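Local coordinates for coat protein (Tobacco streak virus, PDB 4Y6X) that builds the viral capsid through its jelly-roll domain and probably binds the viral RNA, with roles in packaging and translation initiation, at residues N43-F48 with R124-C129; F48-V52 with F64-L68; L68-V72 with F101-R107. All coordinates share one frame; numbering follows the deposited sequence.

Contact 1 (N43-F48 with R124-C129); sequences NDAIPF and RAIVWC
At one border of a jelly-roll sheet, the outermost strand 44-47 runs antiparallel to strand 125-129, pairing Asp44 with Trp128 and Ile46 with Ile126 as hydrogen-bonded pairs. Three backbone bonds hold the strands together: Trp128 N to Asp44 O (2.9 Å), Ile46 N to Ile126 O (2.8 Å) and Ile126 N to Ile46 O (3.0 Å). Past Pro47, which has no N-H and sits at the N-cap of helix 48-52, Phe48 N gives a nearly straight 171° bond to Arg124 O at 2.7 Å, carrying the pairing into the first turn. On the inner face Ile46 and Trp128 meet diagonally. With chi1 -58°, CG1 of Ile46 lies anti to its carbonyl carbon, and CD1 at its end comes within 3.9 Å of Trp128 CZ3. Ile126 CG2 covers one face of the indole, toward its rim, while Asp44 O lies at the indole edge. On the other face Ala45 CB meets Val127 CG2 at 4.0 Å; the Val127 backbone bonds to Gly80. Asp44 OD1 forms salt bridges with Arg139 and Lys38, so two cations share this carboxylate and would probably favour its ionised form. Backbone bonds hold the strands, while the Ile46-Trp128 contact beside them is apolar.

Contact 2 (F48-V52 with F64-L68); sequences FKTIV and FYRLL
Phe48 and Phe64 make a T-shaped pair: the edge of the Phe48 ring is directed at the face of Phe64, with the planes at 81° and the centroids 5.5 Å apart. CE2 of Phe48 lies above the centre of the Phe64 ring, while its CZ is 3.9 Å from Phe64 CD2. The first torsion of Phe48 (chi1 -168°) swings CG anti to the backbone N, sending the ring out from the first turn of helix 48-52 toward strand 64-68. One turn later, Val52 reaches the same partner with a single branch, CG2, 3.9 Å from Phe64 CE2, the two side chains meeting at a slant. Leu67 divides its methyls between Phe48 and Ile51: CD2 sits near the plane of the Phe48 ring, 4.4 Å from CE1, and CD1 lies 4.3 Å from Ile51 CG2. No hydrogen bond joins the segments; buried apolar groups fill the space between axes 12.0 Å apart at closest approach, which cross at 86°. Leu118 and Leu121 of helix 118-121 pack against both phenylalanines, and Leu113 of strand 107-117 touches Phe48, Phe64 and Leu67. On the adjacent strand 140-150, Tyr145 and Ile147 meet Ile51, so helix 48-52 packs on the inner side of strands 63-73 and 140-150.

Contact 3 (L68-V72 with F101-R107); sequences LIGFV and FKKNTYR
Phe71 and Arg107 form an antiparallel hydrogen-bonded pair, closed by Phe71 N to Arg107 O (3.0 Å) and Arg107 N to Phe71 O (2.9 Å). Their side chains leave the same face of the sheet and run side by side, placing Arg107 CB over the Phe71 ring, 4.2 Å from its centroid, in a CH-pi contact. Phe71 takes the first torsion (chi1 66°) that sets CG between the backbone N and carbonyl carbon; its ring edge then meets the face of Phe101, CZ standing 3.6 Å from Phe101 CD2 with the planes at 88°. Beyond the paired residues, the Tyr106 hydroxyl OH lies 3.5 Å from Gly70 CA, where Gly70 has no side chain in the way. Val72 spreads its branches along the loop, CG1 to Asn104 CA and CG2 to Tyr106 CA, both at 3.8 Å. A type II turn, Lys102 to Thr105, shapes that loop, and Thr105 OG1 donates to Lys103 O. Arg107 NH2 bonds to Gly100 O; Tyr106 OH and Arg107 NH1 bond to Phe161 O and Asn164 O of the second subunit, in keeping with the swapped dimer. Phe79 of strand 77-82 and Trp128 of strand 125-130 add edge-to-face partners to Phe71, so strands 63-73 and 107-117 pack here against the facing sheet.

In the fold
From the N terminus, the first strand to take part is 44-47, after strand 25-30, and contact 1 closes the long loop to strand 125-130; contacts 2 and 3 both nest inside that loop. Contact 2 begins where contact 1's first strand ends, sharing Phe48, and closes the short connection from helix 48-52 to strand 63-73. That strand, from Leu68 onward, then pairs in contact 3 with the start of strand 107-117, just after the turn that follows strand 99-101. Contacts 1 and 3 meet between the two sheets, where Trp128 packs on Phe101 and Ile69, while Ile126 touches Leu67 and Ile51 of contact 2. Together they join both four-stranded sheets of the jelly roll.

Contact 1 (N43-F48 with R124-C129)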
# COMPACT_ATOMS: atom_id res chain seq x y z
N ASN A 43 14.29 -21.07 6.75
CA ASN A 43 13.20 -20.48 7.52
C ASN A 43 12.40 -19.50 6.67
O ASN A 43 12.93 -18.82 5.81
CB ASN A 43 13.74 -19.75 8.76
CG ASN A 43 14.40 -20.69 9.76
OD1 ASN A 43 15.57 -20.50 10.13
ND2 ASN A 43 13.65 -21.70 10.21
N ASP A 44 11.10 -19.45 6.92
CA ASP A 44 10.25 -18.39 6.36
C ASP A 44 10.17 -17.24 7.34
O ASP A 44 9.80 -17.44 8.50
CB ASP A 44 8.85 -18.92 6.10
CG ASP A 44 8.84 -19.97 4.99
OD1 ASP A 44 9.40 -19.62 3.93
OD2 ASP A 44 8.27 -21.08 5.18
N ALA A 45 10.60 -16.06 6.91
CA ALA A 45 10.70 -14.89 7.76
C ALA A 45 10.14 -13.71 7.02
O ALA A 45 10.45 -13.52 5.87
CB ALA A 45 12.14 -14.60 8.11
N ILE A 46 9.36 -12.89 7.71
CA ILE A 46 9.00 -11.58 7.19
C ILE A 46 9.56 -10.47 8.08
O ILE A 46 9.16 -10.36 9.25
CB ILE A 46 7.49 -11.46 7.08
CG1 ILE A 46 7.01 -12.59 6.18
CG2 ILE A 46 7.12 -10.09 6.51
CD1 ILE A 46 5.52 -12.64 6.06
N PRO A 47 10.49 -9.64 7.54
CA PRO A 47 11.06 -8.57 8.34
C PRO A 47 10.08 -7.46 8.62
O PRO A 47 9.20 -7.18 7.80
CB PRO A 47 12.20 -8.03 7.48
CG PRO A 47 12.37 -9.00 6.36
CD PRO A 47 11.05 -9.67 6.18
N PHE A 48 10.21 -6.85 9.79
CA PHE A 48 9.34 -5.74 10.17
C PHE A 48 9.39 -4.57 9.20
O PHE A 48 8.36 -3.96 8.95
CB PHE A 48 9.60 -5.29 11.60
CG PHE A 48 8.57 -4.37 12.13
CD1 PHE A 48 7.33 -4.84 12.49
CD2 PHE A 48 8.84 -3.01 12.28
CE1 PHE A 48 6.36 -3.96 12.97
CE2 PHE A 48 7.89 -2.14 12.81
CZ PHE A 48 6.64 -2.62 13.16
N ARG A 124 13.78 -6.67 13.50
CA ARG A 124 12.83 -7.70 13.89
C ARG A 124 12.17 -8.40 12.70
O ARG A 124 11.97 -7.82 11.64
CB ARG A 124 11.77 -7.11 14.80
CG ARG A 124 12.35 -6.55 16.10
CD ARG A 124 11.41 -6.82 17.24
NE ARG A 124 11.77 -6.11 18.46
CZ ARG A 124 10.90 -5.84 19.44
NH1 ARG A 124 9.63 -6.22 19.33
NH2 ARG A 124 11.31 -5.17 20.52
N ALA A 125 11.81 -9.64 12.91
CA ALA A 125 11.08 -10.41 11.92
C ALA A 125 10.16 -11.37 12.59
O ALA A 125 10.35 -11.74 13.76
CB ALA A 125 12.04 -11.15 11.02
N ILE A 126 9.15 -11.80 11.84
CA ILE A 126 8.35 -12.93 12.27
C ILE A 126 8.81 -14.12 11.47
O ILE A 126 9.02 -14.02 10.27
CB ILE A 126 6.87 -12.62 12.12
CG1 ILE A 126 6.50 -11.54 13.13
CG2 ILE A 126 6.05 -13.86 12.47
CD1 ILE A 126 5.47 -10.65 12.58
N VAL A 127 8.99 -15.24 12.15
CA VAL A 127 9.53 -16.43 11.56
C VAL A 127 8.60 -17.61 11.80
O VAL A 127 8.14 -17.81 12.91
CB VAL A 127 10.91 -16.76 12.18
CG1 VAL A 127 11.49 -18.06 11.61
CG2 VAL A 127 11.89 -15.63 11.97
N TRP A 128 8.33 -18.39 10.76
CA TRP A 128 7.55 -19.61 10.84
C TRP A 128 8.43 -20.84 10.56
O TRP A 128 9.24 -20.80 9.65
CB TRP A 128 6.47 -19.66 9.77
CG TRP A 128 5.34 -18.78 9.99
CD1 TRP A 128 4.14 -19.14 10.46
CD2 TRP A 128 5.29 -17.36 9.74
NE1 TRP A 128 3.31 -18.03 10.55
CE2 TRP A 128 4.00 -16.93 10.10
CE3 TRP A 128 6.20 -16.42 9.24
CZ2 TRP A 128 3.59 -15.60 9.98
CZ3 TRP A 128 5.79 -15.10 9.10
CH2 TRP A 128 4.50 -14.71 9.45
N CYS A 129 8.23 -21.90 11.35
CA CYS A 129 8.86 -23.22 11.10
C CYS A 129 7.77 -24.28 10.93
O CYS A 129 7.07 -24.63 11.89
CB CYS A 129 9.72 -23.64 12.30
SG CYS A 129 10.84 -22.33 12.84

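Contact 2 (F48-V52 with F64-L68)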
# COMPACT_ATOMS: atom_id res chain seq x y z
N PHE A 48 10.21 -6.85 9.79
CA PHE A 48 9.34 -5.74 10.17
C PHE A 48 9.39 -4.57 9.20
O PHE A 48 8.36 -3.96 8.95
CB PHE A 48 9.60 -5.29 11.60
CG PHE A 48 8.57 -4.37 12.13
CD1 PHE A 48 7.33 -4.84 12.49
CD2 PHE A 48 8.84 -3.01 12.28
CE1 PHE A 48 6.36 -3.96 12.97
CE2 PHE A 48 7.89 -2.14 12.81
CZ PHE A 48 6.64 -2.62 13.16
N LYS A 49 10.55 -4.23 8.67
CA LYS A 49 10.64 -3.11 7.71
C LYS A 49 9.75 -3.38 6.51
O LYS A 49 9.15 -2.47 6.02
CB LYS A 49 12.09 -2.81 7.26
N THR A 50 9.65 -4.63 6.06
CA THR A 50 8.78 -5.00 4.96
C THR A 50 7.32 -4.88 5.33
O THR A 50 6.52 -4.52 4.51
CB THR A 50 9.02 -6.49 4.55
OG1 THR A 50 10.35 -6.61 4.10
CG2 THR A 50 8.06 -6.98 3.46
N ILE A 51 6.95 -5.26 6.55
CA ILE A 51 5.59 -5.16 6.96
C ILE A 51 5.10 -3.71 6.87
O ILE A 51 3.98 -3.44 6.47
CB ILE A 51 5.39 -5.69 8.39
CG1 ILE A 51 5.48 -7.21 8.37
CG2 ILE A 51 4.03 -5.26 8.92
CD1 ILE A 51 5.69 -7.85 9.72
N VAL A 52 5.97 -2.78 7.23
CA VAL A 52 5.65 -1.37 7.29
C VAL A 52 5.76 -0.64 5.95
O VAL A 52 5.11 0.37 5.76
CB VAL A 52 6.53 -0.72 8.36
CG1 VAL A 52 6.68 0.77 8.15
CG2 VAL A 52 5.92 -1.05 9.71
N PHE A 64 5.30 2.74 17.59
CA PHE A 64 4.61 1.50 17.28
C PHE A 64 4.24 0.80 18.57
O PHE A 64 5.08 0.61 19.42
CB PHE A 64 5.52 0.62 16.49
CG PHE A 64 5.81 1.13 15.16
CD1 PHE A 64 6.85 2.01 14.95
CD2 PHE A 64 5.00 0.77 14.09
CE1 PHE A 64 7.13 2.49 13.67
CE2 PHE A 64 5.25 1.28 12.82
CZ PHE A 64 6.30 2.13 12.60
N TYR A 65 2.96 0.47 18.72
CA TYR A 65 2.48 -0.16 19.93
C TYR A 65 2.09 -1.64 19.82
O TYR A 65 2.36 -2.39 20.73
CB TYR A 65 1.31 0.60 20.46
CG TYR A 65 1.75 2.00 20.86
CD1 TYR A 65 2.32 2.25 22.13
CD2 TYR A 65 1.67 3.04 19.97
CE1 TYR A 65 2.73 3.57 22.50
CE2 TYR A 65 2.05 4.33 20.31
CZ TYR A 65 2.57 4.60 21.58
OH TYR A 65 2.93 5.86 21.88
N ARG A 66 1.50 -2.06 18.72
CA ARG A 66 1.04 -3.47 18.60
C ARG A 66 1.15 -3.88 17.16
O ARG A 66 0.87 -3.08 16.26
CB ARG A 66 -0.44 -3.58 18.98
CG ARG A 66 -0.73 -3.16 20.39
CD ARG A 66 -2.20 -3.23 20.77
NE ARG A 66 -2.72 -4.59 20.80
CZ ARG A 66 -4.00 -4.88 21.06
NH1 ARG A 66 -4.89 -3.90 21.28
NH2 ARG A 66 -4.42 -6.14 21.05
N LEU A 67 1.52 -5.10 16.93
CA LEU A 67 1.39 -5.71 15.64
C LEU A 67 0.49 -6.94 15.80
O LEU A 67 0.78 -7.81 16.65
CB LEU A 67 2.74 -6.12 15.16
CG LEU A 67 2.70 -7.04 13.93
CD1 LEU A 67 2.21 -6.33 12.67
CD2 LEU A 67 4.06 -7.60 13.73
N LEU A 68 -0.56 -7.02 15.01
CA LEU A 68 -1.46 -8.16 14.96
C LEU A 68 -1.25 -8.92 13.70
O LEU A 68 -1.21 -8.32 12.59
CB LEU A 68 -2.91 -7.73 14.93
CG LEU A 68 -3.63 -7.41 16.25
CD1 LEU A 68 -2.80 -6.73 17.29
CD2 LEU A 68 -4.94 -6.67 16.01

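Contact 3 (L68-V72 with F101-R107)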
# COMPACT_ATOMS: atom_id res chain seq x y z
N LEU A 68 -0.56 -7.02 15.01
CA LEU A 68 -1.46 -8.16 14.96
C LEU A 68 -1.25 -8.92 13.70
O LEU A 68 -1.21 -8.32 12.59
CB LEU A 68 -2.91 -7.73 14.93
CG LEU A 68 -3.63 -7.41 16.25
CD1 LEU A 68 -2.80 -6.73 17.29
CD2 LEU A 68 -4.94 -6.67 16.01
N ILE A 69 -1.06 -10.23 13.83
CA ILE A 69 -1.01 -11.06 12.68
C ILE A 69 -1.96 -12.23 12.80
O ILE A 69 -2.26 -12.73 13.92
CB ILE A 69 0.38 -11.49 12.33
CG1 ILE A 69 0.93 -12.41 13.34
CG2 ILE A 69 1.39 -10.33 12.22
CD1 ILE A 69 1.63 -13.51 12.61
N GLY A 70 -2.46 -12.67 11.66
CA GLY A 70 -3.33 -13.84 11.62
C GLY A 70 -2.96 -14.64 10.42
O GLY A 70 -2.58 -14.07 9.40
N PHE A 71 -3.07 -15.94 10.52
CA PHE A 71 -2.72 -16.80 9.42
C PHE A 71 -3.35 -18.14 9.53
O PHE A 71 -3.81 -18.55 10.61
CB PHE A 71 -1.21 -16.93 9.28
CG PHE A 71 -0.56 -17.63 10.43
CD1 PHE A 71 -0.15 -16.92 11.54
CD2 PHE A 71 -0.34 -19.00 10.39
CE1 PHE A 71 0.45 -17.54 12.63
CE2 PHE A 71 0.25 -19.65 11.48
CZ PHE A 71 0.63 -18.91 12.60
N VAL A 72 -3.39 -18.82 8.40
CA VAL A 72 -3.70 -20.24 8.32
C VAL A 72 -2.54 -20.94 7.63
O VAL A 72 -2.02 -20.44 6.62
CB VAL A 72 -4.99 -20.49 7.49
CG1 VAL A 72 -5.27 -21.97 7.37
CG2 VAL A 72 -6.17 -19.93 8.22
N PHE A 101 1.11 -23.80 16.18
CA PHE A 101 -0.13 -23.75 15.40
C PHE A 101 -0.40 -25.09 14.77
O PHE A 101 0.48 -25.90 14.67
CB PHE A 101 -0.06 -22.66 14.31
CG PHE A 101 1.08 -22.79 13.36
CD1 PHE A 101 1.01 -23.59 12.25
CD2 PHE A 101 2.21 -22.05 13.54
CE1 PHE A 101 2.07 -23.67 11.36
CE2 PHE A 101 3.26 -22.09 12.68
CZ PHE A 101 3.19 -22.92 11.60
N LYS A 102 -1.65 -25.28 14.36
CA LYS A 102 -2.14 -26.51 13.76
C LYS A 102 -2.56 -26.32 12.31
O LYS A 102 -2.92 -25.23 11.90
CB LYS A 102 -3.36 -26.99 14.53
CG LYS A 102 -3.09 -27.30 16.01
CD LYS A 102 -1.95 -28.32 16.16
N LYS A 103 -2.52 -27.40 11.55
CA LYS A 103 -2.85 -27.39 10.15
C LYS A 103 -4.25 -26.89 9.97
O LYS A 103 -5.12 -27.24 10.72
CB LYS A 103 -2.73 -28.80 9.61
CG LYS A 103 -3.18 -28.98 8.19
CD LYS A 103 -2.98 -30.39 7.68
CE LYS A 103 -4.02 -31.36 8.28
NZ LYS A 103 -4.99 -31.69 7.20
N ASN A 104 -4.47 -26.07 8.94
CA ASN A 104 -5.78 -25.56 8.58
C ASN A 104 -6.56 -24.97 9.72
O ASN A 104 -7.75 -25.04 9.73
CB ASN A 104 -6.63 -26.68 7.98
CG ASN A 104 -6.08 -27.20 6.67
OD1 ASN A 104 -5.35 -26.50 5.95
ND2 ASN A 104 -6.41 -28.43 6.35
N THR A 105 -5.91 -24.37 10.67
CA THR A 105 -6.59 -23.72 11.78
C THR A 105 -6.09 -22.29 11.92
O THR A 105 -4.90 -22.02 12.09
CB THR A 105 -6.33 -24.53 13.06
OG1 THR A 105 -6.77 -25.88 12.82
CG2 THR A 105 -7.10 -24.01 14.22
N TYR A 106 -7.00 -21.34 11.80
CA TYR A 106 -6.65 -19.92 11.97
C TYR A 106 -5.92 -19.75 13.30
O TYR A 106 -6.37 -20.19 14.34
CB TYR A 106 -7.89 -19.04 11.91
CG TYR A 106 -7.56 -17.57 12.06
CD1 TYR A 106 -7.13 -16.81 10.95
CD2 TYR A 106 -7.68 -16.92 13.29
CE1 TYR A 106 -6.80 -15.47 11.05
CE2 TYR A 106 -7.39 -15.56 13.41
CZ TYR A 106 -6.98 -14.82 12.28
OH TYR A 106 -6.71 -13.49 12.38
N ARG A 107 -4.82 -19.04 13.27
CA ARG A 107 -4.07 -18.68 14.45
C ARG A 107 -3.79 -17.20 14.42
O ARG A 107 -3.48 -16.62 13.37
CB ARG A 107 -2.78 -19.45 14.38
CG ARG A 107 -1.81 -19.25 15.48
CD ARG A 107 -2.54 -19.68 16.72
NE ARG A 107 -1.69 -20.40 17.64
CZ ARG A 107 -1.77 -20.32 18.96
NH1 ARG A 107 -2.72 -19.59 19.56
NH2 ARG A 107 -0.89 -20.98 19.69